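PDB 3OOO: proline dipeptidase from Streptococcus agalactiae, which probably hydrolyses dipeptides ending in proline with manganese as cofactor, and is represented here by its N-terminal domain without the peptidase domain. Local coordinates for residues A[7-11]-A[125-131]; A[32-36]-A[64-69]; A[40-44]-A[55-59]; A[48-54]-A[89-93]; A[83-87]-A[112-116]. All coordinates share one frame. Where two conformers were deposited one is given. Numbering follows the deposited sequence.

Interaction 1: A[7-11]-A[125-131]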
# COMPACT_ATOMS: atom_id res chain seq x y z
N ARG A 7 20.53 2.61 16.15
CA ARG A 7 20.27 4.01 15.83
C ARG A 7 18.79 4.33 15.66
O ARG A 7 18.31 5.35 16.15
CB ARG A 7 21.05 4.44 14.59
CG ARG A 7 22.45 4.91 14.90
CD ARG A 7 23.18 5.27 13.63
NE ARG A 7 23.75 4.08 12.99
CZ ARG A 7 24.20 4.04 11.74
NH1 ARG A 7 24.15 5.12 10.97
NH2 ARG A 7 24.71 2.92 11.25
N ILE A 8 18.06 3.45 14.97
CA ILE A 8 16.62 3.61 14.80
C ILE A 8 15.92 3.60 16.16
O ILE A 8 15.07 4.44 16.44
CB ILE A 8 16.02 2.54 13.85
CG1 ILE A 8 16.54 2.78 12.43
CG2 ILE A 8 14.48 2.57 13.88
CD1 ILE A 8 16.26 1.64 11.48
N ARG A 9 16.33 2.66 17.02
CA ARG A 9 15.76 2.54 18.36
C ARG A 9 15.95 3.82 19.17
O ARG A 9 15.01 4.31 19.80
CB ARG A 9 16.39 1.34 19.09
CG ARG A 9 15.69 0.98 20.38
CD ARG A 9 16.33 -0.23 21.04
NE ARG A 9 17.71 0.05 21.41
CZ ARG A 9 18.08 0.71 22.50
NH1 ARG A 9 17.16 1.17 23.34
NH2 ARG A 9 19.36 0.92 22.74
N HIS A 10 17.16 4.38 19.13
CA HIS A 10 17.43 5.63 19.85
C HIS A 10 16.67 6.80 19.24
O HIS A 10 16.21 7.69 19.97
CB HIS A 10 18.94 5.91 19.89
CG HIS A 10 19.69 5.02 20.82
ND1 HIS A 10 19.55 5.09 22.19
CD2 HIS A 10 20.58 4.02 20.59
CE1 HIS A 10 20.33 4.18 22.76
NE2 HIS A 10 20.96 3.52 21.81
N HIS A 11 16.52 6.79 17.92
CA HIS A 11 15.77 7.82 17.22
C HIS A 11 14.30 7.85 17.63
O HIS A 11 13.69 8.91 17.69
CB HIS A 11 15.88 7.64 15.71
CG HIS A 11 14.98 8.54 14.93
ND1 HIS A 11 15.10 9.91 14.94
CD2 HIS A 11 13.93 8.26 14.12
CE1 HIS A 11 14.17 10.44 14.17
NE2 HIS A 11 13.44 9.46 13.66
N THR A 125 10.23 8.83 9.51
CA THR A 125 10.79 10.17 9.61
C THR A 125 11.90 10.34 8.58
O THR A 125 12.44 9.35 8.09
CB THR A 125 11.38 10.39 11.00
OG1 THR A 125 12.30 9.33 11.29
CG2 THR A 125 10.29 10.43 12.06
N PRO A 126 12.24 11.60 8.23
CA PRO A 126 13.36 11.81 7.32
C PRO A 126 14.65 11.12 7.77
O PRO A 126 15.37 10.58 6.94
CB PRO A 126 13.53 13.33 7.33
CG PRO A 126 12.15 13.83 7.54
CD PRO A 126 11.50 12.85 8.48
N TYR A 127 14.92 11.12 9.08
CA TYR A 127 16.13 10.47 9.61
C TYR A 127 16.23 9.00 9.21
O TYR A 127 17.29 8.55 8.76
CB TYR A 127 16.23 10.62 11.13
CG TYR A 127 17.40 9.88 11.74
CD1 TYR A 127 18.70 10.34 11.58
CD2 TYR A 127 17.20 8.70 12.46
CE1 TYR A 127 19.78 9.66 12.13
CE2 TYR A 127 18.27 8.01 13.02
CZ TYR A 127 19.56 8.49 12.85
OH TYR A 127 20.63 7.82 13.39
N ILE A 128 15.14 8.26 9.37
CA ILE A 128 15.11 6.85 8.98
C ILE A 128 15.14 6.71 7.45
O ILE A 128 15.87 5.86 6.92
CB ILE A 128 13.90 6.09 9.58
CG1 ILE A 128 13.91 6.19 11.12
CG2 ILE A 128 13.91 4.62 9.16
CD1 ILE A 128 12.64 5.67 11.79
N GLN A 129 14.37 7.54 6.76
CA GLN A 129 14.29 7.52 5.29
C GLN A 129 15.66 7.69 4.63
O GLN A 129 15.99 7.00 3.66
CB GLN A 129 13.37 8.63 4.78
CG GLN A 129 11.88 8.38 4.96
CD GLN A 129 11.03 9.51 4.39
OE1 GLN A 129 11.18 9.88 3.23
NE2 GLN A 129 10.14 10.06 5.21
N ASN A 130 16.46 8.61 5.18
CA ASN A 130 17.71 9.04 4.56
C ASN A 130 18.97 8.31 5.04
O ASN A 130 20.08 8.68 4.64
CB ASN A 130 17.88 10.56 4.72
CG ASN A 130 16.73 11.35 4.11
OD1 ASN A 130 16.17 10.97 3.08
ND2 ASN A 130 16.37 12.45 4.75
N MSE A 131 18.80 7.29 5.88
CA MSE A 131 19.94 6.53 6.40
C MSE A 131 20.59 5.71 5.28
O MSE A 131 21.81 5.68 5.15
CB MSE A 131 19.52 5.64 7.57
CG MSE A 131 20.66 5.31 8.55
SE MSE A 131 20.08 4.33 10.14
CE MSE A 131 18.43 5.30 10.47
O HOH W 1 19.81 7.59 16.52
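In this creatinase/prolidase N-terminal domain, an α/β fold, helix 3-14 and the short helix 126-129 lie side by side and bring the two ends of the chain together. Thr125, at the N-cap position of the second helix, is reached by the first through the hydrogen bond between its OG1 and His11 NE2, 2.6 Å, in which either atom could be the donor. Tyr127 then lies against the same imidazole: its CB sits 4.0 Å from the His11 ring centroid, 23° off the normal, a CH-pi contact, while the two ring planes meet obliquely at 42°. Water 1 joins Tyr127 OH (3.2 Å) to Arg7 O (2.7 Å). Ile128, closest in register to Ile8 with CA atoms 6.8 Å apart, is turned inward, where both isoleucines touch Phe22 of strand 19-22. Met131, deposited as selenomethionine, closes the row. Its SE lies over a face of the Arg7 guanidinium, whose NH2 is hydrogen-bonded to Ser3 OG, and its CE meets Ile8 CG1 at 3.7 Å.

Interaction 2: A[32-36]-A[64-69]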
# COMPACT_ATOMS: atom_id res chain seq x y z
N THR A 32 19.14 -5.82 8.22
CA THR A 32 19.38 -7.12 8.86
C THR A 32 20.22 -8.12 8.06
O THR A 32 20.74 -9.08 8.64
CB THR A 32 18.05 -7.85 9.19
OG1 THR A 32 17.40 -8.27 7.98
CG2 THR A 32 17.11 -6.97 10.02
N GLY A 33 20.31 -7.93 6.75
CA GLY A 33 20.95 -8.91 5.86
C GLY A 33 20.05 -10.06 5.44
O GLY A 33 20.48 -10.97 4.72
N PHE A 34 18.80 -10.03 5.90
CA PHE A 34 17.81 -11.04 5.55
C PHE A 34 16.87 -10.47 4.49
O PHE A 34 16.20 -9.47 4.74
CB PHE A 34 17.02 -11.47 6.80
CG PHE A 34 15.86 -12.40 6.51
CD1 PHE A 34 16.08 -13.75 6.24
CD2 PHE A 34 14.55 -11.93 6.53
CE1 PHE A 34 15.01 -14.61 5.98
CE2 PHE A 34 13.48 -12.78 6.27
CZ PHE A 34 13.70 -14.13 5.99
N PHE A 35 16.87 -11.10 3.31
CA PHE A 35 15.94 -10.74 2.24
C PHE A 35 14.81 -11.75 2.08
O PHE A 35 15.06 -12.93 1.85
CB PHE A 35 16.63 -10.56 0.88
CG PHE A 35 15.70 -10.04 -0.19
CD1 PHE A 35 15.61 -8.68 -0.43
CD2 PHE A 35 14.89 -10.91 -0.92
CE1 PHE A 35 14.74 -8.18 -1.40
CE2 PHE A 35 14.01 -10.42 -1.89
CZ PHE A 35 13.94 -9.06 -2.13
N CYS A 36 13.58 -11.25 2.17
CA CYS A 36 12.40 -12.04 1.84
C CYS A 36 11.34 -11.09 1.30
O CYS A 36 11.04 -10.08 1.93
CB CYS A 36 11.86 -12.76 3.08
SG CYS A 36 10.32 -13.68 2.79
N ARG A 64 15.43 -19.88 8.02
CA ARG A 64 16.35 -19.00 7.32
C ARG A 64 16.53 -17.66 8.04
O ARG A 64 17.65 -17.14 8.14
CB ARG A 64 15.88 -18.78 5.88
CG ARG A 64 16.87 -18.03 5.02
CD ARG A 64 16.51 -18.11 3.54
NE ARG A 64 15.30 -17.37 3.19
CZ ARG A 64 15.27 -16.10 2.81
NH1 ARG A 64 16.40 -15.39 2.74
NH2 ARG A 64 14.12 -15.52 2.49
N ALA A 65 15.43 -17.11 8.55
CA ALA A 65 15.49 -15.85 9.30
C ALA A 65 16.34 -15.97 10.55
O ALA A 65 17.17 -15.10 10.83
CB ALA A 65 14.08 -15.37 9.64
N LYS A 66 16.17 -17.07 11.28
CA LYS A 66 16.92 -17.33 12.52
C LYS A 66 18.41 -17.52 12.26
O LYS A 66 19.23 -17.26 13.15
CB LYS A 66 16.34 -18.54 13.25
CG LYS A 66 15.04 -18.25 13.98
CD LYS A 66 14.56 -19.43 14.78
CE LYS A 66 13.37 -19.03 15.64
NZ LYS A 66 12.98 -20.10 16.60
N GLN A 67 18.76 -17.96 11.06
CA GLN A 67 20.16 -18.10 10.66
C GLN A 67 20.76 -16.74 10.27
O GLN A 67 21.98 -16.60 10.15
CB GLN A 67 20.28 -19.10 9.51
CG GLN A 67 19.92 -20.53 9.90
CD GLN A 67 19.92 -21.48 8.72
OE1 GLN A 67 20.90 -21.58 7.99
NE2 GLN A 67 18.81 -22.19 8.54
N SER A 68 19.89 -15.75 10.10
CA SER A 68 20.29 -14.43 9.58
C SER A 68 20.30 -13.34 10.65
O SER A 68 21.11 -12.41 10.59
CB SER A 68 19.38 -14.03 8.42
OG SER A 68 19.36 -15.03 7.41
N VAL A 69 19.38 -13.43 11.61
CA VAL A 69 19.27 -12.41 12.67
C VAL A 69 19.44 -13.00 14.07
O VAL A 69 19.08 -14.15 14.31
CB VAL A 69 17.93 -11.60 12.57
CG1 VAL A 69 17.73 -11.05 11.17
CG2 VAL A 69 16.74 -12.44 12.99
O HOH W 2 21.49 -9.63 11.08
O HOH W 3 22.17 -11.42 7.87
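Strand 54-58, helix 62-68 and strand 73-76 form a right-handed β-α-β crossover, and the turn that follows helix 25-32 packs on the helix of this unit. Thr32 shapes the turn: its OG1, also bonded to Val28 O, accepts from Phe34 N at 3.1 Å, an ST turn, while Gly33 has a positive phi of 83° that favours glycine. Phe34 (chi1 t) points its CA-to-CB bond toward the helix. Ala65 CB lies over its ring, 4.0 Å from the centroid and 20° off the normal, a CH-pi contact, and Phe34 CE1 lies over a face of the Arg64 guanidinium, 3.5 Å from Arg64 CZ. Arg64 NH1 and NH2 both donate to Phe35 O, at 2.9 and 2.8 Å, while its NE pairs with Glu61. Near the helix end, Thr32 CB meets Val69 CG1 at 3.8 Å. Thr32 O and Ser68 O stand 3.9 Å apart; since both are acceptors, they can be joined only through donors, and waters 2 and 3 each donate to both.

Interaction 3: A[40-44]-A[55-59]; sequences ERQMF and LFVPA
Residues 41-44 run antiparallel to 55-58, their end-to-end directions 176° apart, with extended backbone from Gln42 onward (phi -102 to -140°, psi 120 to 140°). Arg41 places CB 3.9 Å from Pro58 CG, while its guanidinium pairs with Asp78. Gln42 (chi1 m, chi2 m) sets CB 3.9 Å from Phe56 CE2; its O lies 3.1 Å from Pro58 CD and 3.5 Å from Pro58 N, which has no hydrogen to offer, so the ladder is not continued here. Met43, deposited as selenomethionine with chi1 off the wells at -123°, comes opposite Val57 (CA atoms 4.6 Å apart). Its CA makes a CH...O contact of 3.4 Å with Phe56 O, and its CG lies 4.2 Å from Val57 CG1. Phe44 is the bridge residue, an antiparallel hydrogen-bonded pair with Phe56, CA atoms 5.2 Å apart: Phe44 N donates to Phe56 O (3.0 Å) and Phe56 N to Phe44 O (2.9 Å). Both side chains lie on one face of the sheet, Phe44 as m and Phe56 as t, their ring edges meeting at CD2-CD2 4.2 Å, under helices 82-89 and 107-116. This is the open end of a β-hairpin, strands 44-48 and 54-58, inside the mixed sheet.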
# COMPACT_ATOMS: atom_id res chain seq x y z
N GLU A 40 1.88 -11.50 -0.84
CA GLU A 40 0.60 -11.42 -0.11
C GLU A 40 0.71 -11.85 1.35
O GLU A 40 -0.07 -11.40 2.20
CB GLU A 40 -0.49 -12.25 -0.80
CG GLU A 40 -1.90 -12.09 -0.20
CD GLU A 40 -2.92 -13.00 -0.84
OE1 GLU A 40 -2.95 -13.09 -2.09
OE2 GLU A 40 -3.72 -13.62 -0.10
N ARG A 41 1.67 -12.73 1.63
CA ARG A 41 1.91 -13.18 3.00
C ARG A 41 2.60 -12.06 3.79
O ARG A 41 3.02 -11.05 3.22
CB ARG A 41 2.74 -14.46 3.03
CG ARG A 41 1.99 -15.70 2.55
CD ARG A 41 2.78 -16.94 2.94
NE ARG A 41 2.18 -18.19 2.46
CZ ARG A 41 2.45 -18.75 1.28
NH1 ARG A 41 3.29 -18.16 0.43
NH2 ARG A 41 1.86 -19.89 0.96
N GLN A 42 2.70 -12.25 5.10
CA GLN A 42 3.19 -11.20 5.98
C GLN A 42 4.64 -11.36 6.42
O GLN A 42 5.07 -12.45 6.81
CB GLN A 42 2.32 -11.09 7.24
CG GLN A 42 0.82 -10.97 7.01
CD GLN A 42 0.44 -9.90 6.00
OE1 GLN A 42 1.10 -8.86 5.89
NE2 GLN A 42 -0.63 -10.16 5.25
N MSE A 43 5.36 -10.25 6.34
CA MSE A 43 6.73 -10.02 6.78
C MSE A 43 6.69 -8.66 7.59
O MSE A 43 6.39 -7.68 6.91
CB MSE A 43 7.61 -9.85 5.47
CG MSE A 43 8.88 -10.79 5.17
SE MSE A 43 10.69 -10.05 5.62
CE MSE A 43 10.64 -8.49 4.44
N PHE A 44 7.04 -8.59 8.87
CA PHE A 44 7.25 -7.30 9.53
C PHE A 44 8.44 -7.40 10.46
O PHE A 44 8.61 -8.40 11.16
CB PHE A 44 6.03 -6.90 10.38
CG PHE A 44 4.76 -6.72 9.59
CD1 PHE A 44 4.60 -5.63 8.72
CD2 PHE A 44 3.73 -7.64 9.71
CE1 PHE A 44 3.42 -5.48 7.99
CE2 PHE A 44 2.55 -7.49 8.99
CZ PHE A 44 2.39 -6.41 8.12
N LEU A 55 11.36 -10.11 14.52
CA LEU A 55 11.02 -10.34 13.12
C LEU A 55 9.91 -11.38 12.99
O LEU A 55 9.97 -12.45 13.59
CB LEU A 55 12.29 -10.77 12.36
CG LEU A 55 12.17 -11.20 10.90
CD1 LEU A 55 11.60 -10.11 10.04
CD2 LEU A 55 13.52 -11.62 10.38
N PHE A 56 8.88 -11.03 12.23
CA PHE A 56 7.75 -11.92 11.95
C PHE A 56 7.78 -12.28 10.48
O PHE A 56 7.83 -11.39 9.65
CB PHE A 56 6.44 -11.19 12.30
CG PHE A 56 5.18 -12.00 12.03
CD1 PHE A 56 4.92 -13.16 12.73
CD2 PHE A 56 4.25 -11.56 11.10
CE1 PHE A 56 3.76 -13.90 12.51
CE2 PHE A 56 3.08 -12.29 10.86
CZ PHE A 56 2.83 -13.46 11.57
N VAL A 57 7.74 -13.57 10.17
CA VAL A 57 7.80 -14.03 8.78
C VAL A 57 6.84 -15.19 8.54
O VAL A 57 6.34 -15.77 9.50
CB VAL A 57 9.24 -14.49 8.38
CG1 VAL A 57 10.18 -13.30 8.27
CG2 VAL A 57 9.78 -15.55 9.34
N PRO A 58 6.58 -15.55 7.27
CA PRO A 58 5.85 -16.80 7.06
C PRO A 58 6.64 -17.97 7.64
O PRO A 58 7.87 -17.94 7.66
CB PRO A 58 5.77 -16.91 5.54
CG PRO A 58 5.91 -15.51 5.05
CD PRO A 58 6.86 -14.85 6.00
N ALA A 59 5.92 -18.98 8.14
CA ALA A 59 6.56 -20.10 8.85
C ALA A 59 7.67 -20.77 8.06
O ALA A 59 8.66 -21.22 8.64
CB ALA A 59 5.52 -21.13 9.26

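Interaction 4: A[48-54]-A[89-93]; sequences YEDRDPI and NLPSF
Residues 48-54 close a turn from the end of strand 44-48 to the start of strand 54-58: Tyr48 is extended (-85/158), Glu49 and Asp50 bend the chain (-71/-20 and -131/11), and Arg51 to Ile54 are extended again. Residues 89-93 form an irregular link, with Leu90 extended (-64/145), Pro91 turned (-80/-19) and Ser92 extended (-148/140). The backbones stay well apart, CA atoms 8.9 Å for Tyr48-Ser92 and 8.1 Å for Ile54-Leu90, so side chains fill the gap. Tyr48 (chi1 m) reaches across and its OH donates to Ser92 O at 2.8 Å, with Leu90 CB 3.5 Å from that OH. Ile54 (m, t) puts CD1 3.6 Å from Pro91 CD and CG2 4.0 Å from Leu90 CD2. Arg51, held by a salt bridge from NE to Asp50 OD1 (2.9 Å), lays a guanidinium face over Ser92 CB, 4.0 Å from NH2, and sets NH1 3.5 Å from Pro91 CB. The result is a β-hairpin turn packed against the link between helix 82-89 and strand 97-100 of an α/β domain.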
# COMPACT_ATOMS: atom_id res chain seq x y z
N TYR A 48 11.19 -1.89 18.56
CA TYR A 48 10.73 -1.21 19.77
C TYR A 48 11.79 -0.24 20.25
O TYR A 48 12.97 -0.41 19.96
CB TYR A 48 10.45 -2.21 20.87
CG TYR A 48 9.15 -2.96 20.74
CD1 TYR A 48 7.94 -2.39 21.13
CD2 TYR A 48 9.13 -4.27 20.25
CE1 TYR A 48 6.74 -3.09 21.03
CE2 TYR A 48 7.94 -4.98 20.14
CZ TYR A 48 6.75 -4.38 20.53
OH TYR A 48 5.57 -5.09 20.42
N GLU A 49 11.35 0.75 21.02
CA GLU A 49 12.23 1.75 21.61
C GLU A 49 13.11 1.19 22.74
O GLU A 49 14.13 1.79 23.07
CB GLU A 49 11.38 2.91 22.16
CG GLU A 49 10.39 2.47 23.25
CD GLU A 49 9.49 3.57 23.78
OE1 GLU A 49 9.73 4.77 23.48
OE2 GLU A 49 8.53 3.23 24.51
N ASP A 50 12.71 0.06 23.33
CA ASP A 50 13.25 -0.38 24.62
C ASP A 50 13.72 -1.83 24.71
O ASP A 50 13.99 -2.33 25.81
CB ASP A 50 12.19 -0.12 25.72
CG ASP A 50 10.88 -0.85 25.46
OD1 ASP A 50 10.76 -1.52 24.40
OD2 ASP A 50 9.97 -0.75 26.31
N ARG A 51 13.83 -2.51 23.57
CA ARG A 51 14.24 -3.91 23.55
C ARG A 51 14.75 -4.30 22.17
O ARG A 51 14.69 -3.51 21.23
CB ARG A 51 13.08 -4.81 23.99
CG ARG A 51 11.93 -4.88 22.99
CD ARG A 51 10.66 -5.38 23.66
NE ARG A 51 10.01 -4.33 24.45
CZ ARG A 51 9.18 -4.55 25.47
NH1 ARG A 51 8.90 -5.79 25.86
NH2 ARG A 51 8.65 -3.53 26.12
N ASP A 52 15.26 -5.53 22.05
CA ASP A 52 15.72 -6.02 20.76
C ASP A 52 14.57 -6.11 19.76
O ASP A 52 13.42 -6.31 20.17
CB ASP A 52 16.39 -7.39 20.90
CG ASP A 52 17.84 -7.27 21.30
OD1 ASP A 52 18.66 -6.87 20.44
OD2 ASP A 52 18.16 -7.58 22.46
N PRO A 53 14.87 -5.95 18.46
CA PRO A 53 13.83 -6.08 17.43
C PRO A 53 13.23 -7.48 17.41
O PRO A 53 13.82 -8.42 17.94
CB PRO A 53 14.59 -5.85 16.12
CG PRO A 53 15.85 -5.20 16.49
CD PRO A 53 16.18 -5.62 17.88
N ILE A 54 12.06 -7.60 16.80
CA ILE A 54 11.40 -8.89 16.61
C ILE A 54 10.98 -9.00 15.16
O ILE A 54 10.33 -8.10 14.63
CB ILE A 54 10.18 -9.04 17.55
CG1 ILE A 54 10.61 -8.89 19.01
CG2 ILE A 54 9.49 -10.40 17.32
CD1 ILE A 54 9.49 -8.94 20.01
N ASN A 89 1.68 -12.71 20.31
CA ASN A 89 3.11 -12.94 20.52
C ASN A 89 3.99 -11.74 20.82
O ASN A 89 4.97 -11.86 21.55
CB ASN A 89 3.69 -13.75 19.37
CG ASN A 89 3.29 -15.20 19.45
OD1 ASN A 89 3.95 -15.99 20.12
ND2 ASN A 89 2.20 -15.56 18.79
N LEU A 90 3.66 -10.57 20.27
CA LEU A 90 4.42 -9.37 20.61
C LEU A 90 4.26 -9.04 22.09
O LEU A 90 3.20 -9.28 22.67
CB LEU A 90 4.03 -8.19 19.72
CG LEU A 90 4.45 -8.28 18.25
CD1 LEU A 90 4.12 -6.96 17.57
CD2 LEU A 90 5.93 -8.64 18.05
N PRO A 91 5.33 -8.52 22.72
CA PRO A 91 5.33 -8.30 24.17
C PRO A 91 4.62 -7.03 24.63
O PRO A 91 4.27 -6.93 25.80
CB PRO A 91 6.82 -8.21 24.50
CG PRO A 91 7.43 -7.65 23.26
CD PRO A 91 6.66 -8.27 22.13
N SER A 92 4.42 -6.07 23.73
CA SER A 92 3.85 -4.78 24.11
C SER A 92 3.00 -4.15 23.01
O SER A 92 3.36 -4.19 21.84
CB SER A 92 4.94 -3.80 24.54
OG SER A 92 4.39 -2.53 24.85
N PHE A 93 1.88 -3.56 23.43
CA PHE A 93 0.98 -2.85 22.52
C PHE A 93 0.59 -1.48 23.05
O PHE A 93 -0.21 -0.77 22.43
CB PHE A 93 -0.27 -3.69 22.23
CG PHE A 93 0.03 -5.06 21.72
CD1 PHE A 93 0.29 -5.27 20.37
CD2 PHE A 93 0.09 -6.14 22.59
CE1 PHE A 93 0.59 -6.54 19.89
CE2 PHE A 93 0.39 -7.41 22.13
CZ PHE A 93 0.64 -7.61 20.78

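Interaction 5: A[83-87]-A[112-116]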
# COMPACT_ATOMS: atom_id res chain seq x y z
N TRP A 83 -2.55 -11.74 11.92
CA TRP A 83 -2.83 -10.60 12.80
C TRP A 83 -3.04 -11.05 14.24
O TRP A 83 -2.53 -10.42 15.17
CB TRP A 83 -4.01 -9.78 12.27
CG TRP A 83 -3.89 -9.55 10.80
CD1 TRP A 83 -4.67 -10.10 9.82
CD2 TRP A 83 -2.88 -8.78 10.13
NE1 TRP A 83 -4.23 -9.69 8.58
CE2 TRP A 83 -3.13 -8.88 8.75
CE3 TRP A 83 -1.81 -8.00 10.57
CZ2 TRP A 83 -2.34 -8.23 7.79
CZ3 TRP A 83 -1.02 -7.35 9.63
CH2 TRP A 83 -1.30 -7.47 8.25
N GLN A 84 -3.77 -12.15 14.41
CA GLN A 84 -3.95 -12.77 15.72
C GLN A 84 -2.62 -13.28 16.26
O GLN A 84 -2.33 -13.17 17.46
CB GLN A 84 -4.97 -13.90 15.64
CG GLN A 84 -6.40 -13.44 15.37
CD GLN A 84 -7.35 -14.60 15.15
OE1 GLN A 84 -8.44 -14.43 14.59
NE2 GLN A 84 -6.95 -15.79 15.57
N LYS A 85 -1.80 -13.85 15.36
CA LYS A 85 -0.49 -14.37 15.74
C LYS A 85 0.39 -13.25 16.28
O LYS A 85 1.06 -13.41 17.30
CB LYS A 85 0.18 -15.05 14.54
CG LYS A 85 1.38 -15.90 14.91
CD LYS A 85 0.94 -17.20 15.57
CE LYS A 85 2.13 -17.98 16.09
NZ LYS A 85 1.68 -19.16 16.87
N ILE A 86 0.40 -12.12 15.58
CA ILE A 86 1.16 -10.95 16.01
C ILE A 86 0.65 -10.46 17.37
O ILE A 86 1.44 -10.21 18.28
CB ILE A 86 1.11 -9.81 14.96
CG1 ILE A 86 1.81 -10.24 13.67
CG2 ILE A 86 1.71 -8.51 15.52
CD1 ILE A 86 1.43 -9.39 12.44
N ALA A 87 -0.67 -10.35 17.49
CA ALA A 87 -1.29 -9.84 18.72
C ALA A 87 -1.01 -10.71 19.95
O ALA A 87 -0.90 -10.19 21.07
CB ALA A 87 -2.80 -9.69 18.52
N GLY A 112 -4.54 -4.35 8.51
CA GLY A 112 -4.19 -5.44 9.41
C GLY A 112 -3.44 -4.95 10.64
O GLY A 112 -3.78 -5.31 11.77
N LEU A 113 -2.42 -4.13 10.43
CA LEU A 113 -1.64 -3.60 11.55
C LEU A 113 -2.50 -2.76 12.50
O LEU A 113 -2.28 -2.76 13.71
CB LEU A 113 -0.44 -2.78 11.06
CG LEU A 113 0.70 -3.58 10.40
CD1 LEU A 113 1.73 -2.66 9.79
CD2 LEU A 113 1.37 -4.51 11.41
N GLN A 114 -3.47 -2.05 11.93
CA GLN A 114 -4.38 -1.24 12.74
C GLN A 114 -5.27 -2.07 13.67
O GLN A 114 -5.73 -1.56 14.70
CB GLN A 114 -5.23 -0.32 11.85
CG GLN A 114 -4.42 0.81 11.23
CD GLN A 114 -5.25 1.69 10.32
OE1 GLN A 114 -5.63 1.29 9.22
NE2 GLN A 114 -5.52 2.91 10.76
N THR A 115 -5.50 -3.34 13.33
CA THR A 115 -6.26 -4.23 14.22
C THR A 115 -5.42 -4.68 15.42
O THR A 115 -5.96 -5.13 16.43
CB THR A 115 -6.81 -5.50 13.50
OG1 THR A 115 -5.74 -6.40 13.17
CG2 THR A 115 -7.60 -5.13 12.25
N VAL A 116 -4.10 -4.54 15.29
CA VAL A 116 -3.15 -4.98 16.31
C VAL A 116 -2.75 -3.83 17.23
O VAL A 116 -2.69 -3.99 18.45
CB VAL A 116 -1.89 -5.61 15.66
CG1 VAL A 116 -0.81 -5.92 16.71
CG2 VAL A 116 -2.26 -6.88 14.90
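Trp83 and Val116, which lose 89 and 73 Å² to the contact, and Gly112, which loses 35 Å², account for most of the meeting between helices 82-89 and 107-116. The two helices cover the same face of the sheet, running in similar directions: the axes of the segments approach to 9.4 Å and cross at -34°. Trp83 (chi1 m) acts as a knob in the hole formed by Gly112, Leu113, Thr115 and Val116. Its six-membered ring lies flat on the glycine, with Gly112 CA 3.4 Å from the centroid and only 2° off the normal, a CH-pi contact. Leu113 CD2 is 4.1 Å from Trp83 CZ3. Val116 fills the space one turn on: its CG2 lies 3.6 Å from Trp83 O, and its CG1 lies 3.8 Å from Ile86 CG2. Thr115 turns its hydroxyl back on its own helix, OG1 donating to Gly112 O at 2.6 Å. With no hydrogen bond between the segments, adhesion rests on apolar fit and the indole face. That fit depends on the absence of a side chain at Gly112, where an ideal CB would fall 2.2 Å from Trp83 CZ2, a clash.

In the fold
The contacts surround one mixed sheet: interaction 3 lies within it, and interactions 2 and 5 pack on its opposite faces. On one face Met43 and Val57 meet Phe34 of interaction 2 (centres 12 Å apart; Phe34 CE2 to Val57 CG1 3.9 Å), on the other Phe44 and Phe56 meet Trp83 and Ile86 of interaction 5, also 12 Å away (Phe56 CE2 to Ile86 CD1 3.7 Å). Interaction 4 borders interaction 5 through Phe93, whose CE1 is 3.5 Å from Val116 CG1, and interaction 1 through a probable hydrogen bond, Arg9 NH1 to Glu49 O, 3.1 Å. As in other M24B peptidases, the manganese site probably lies in the peptidase domain, absent from this chain.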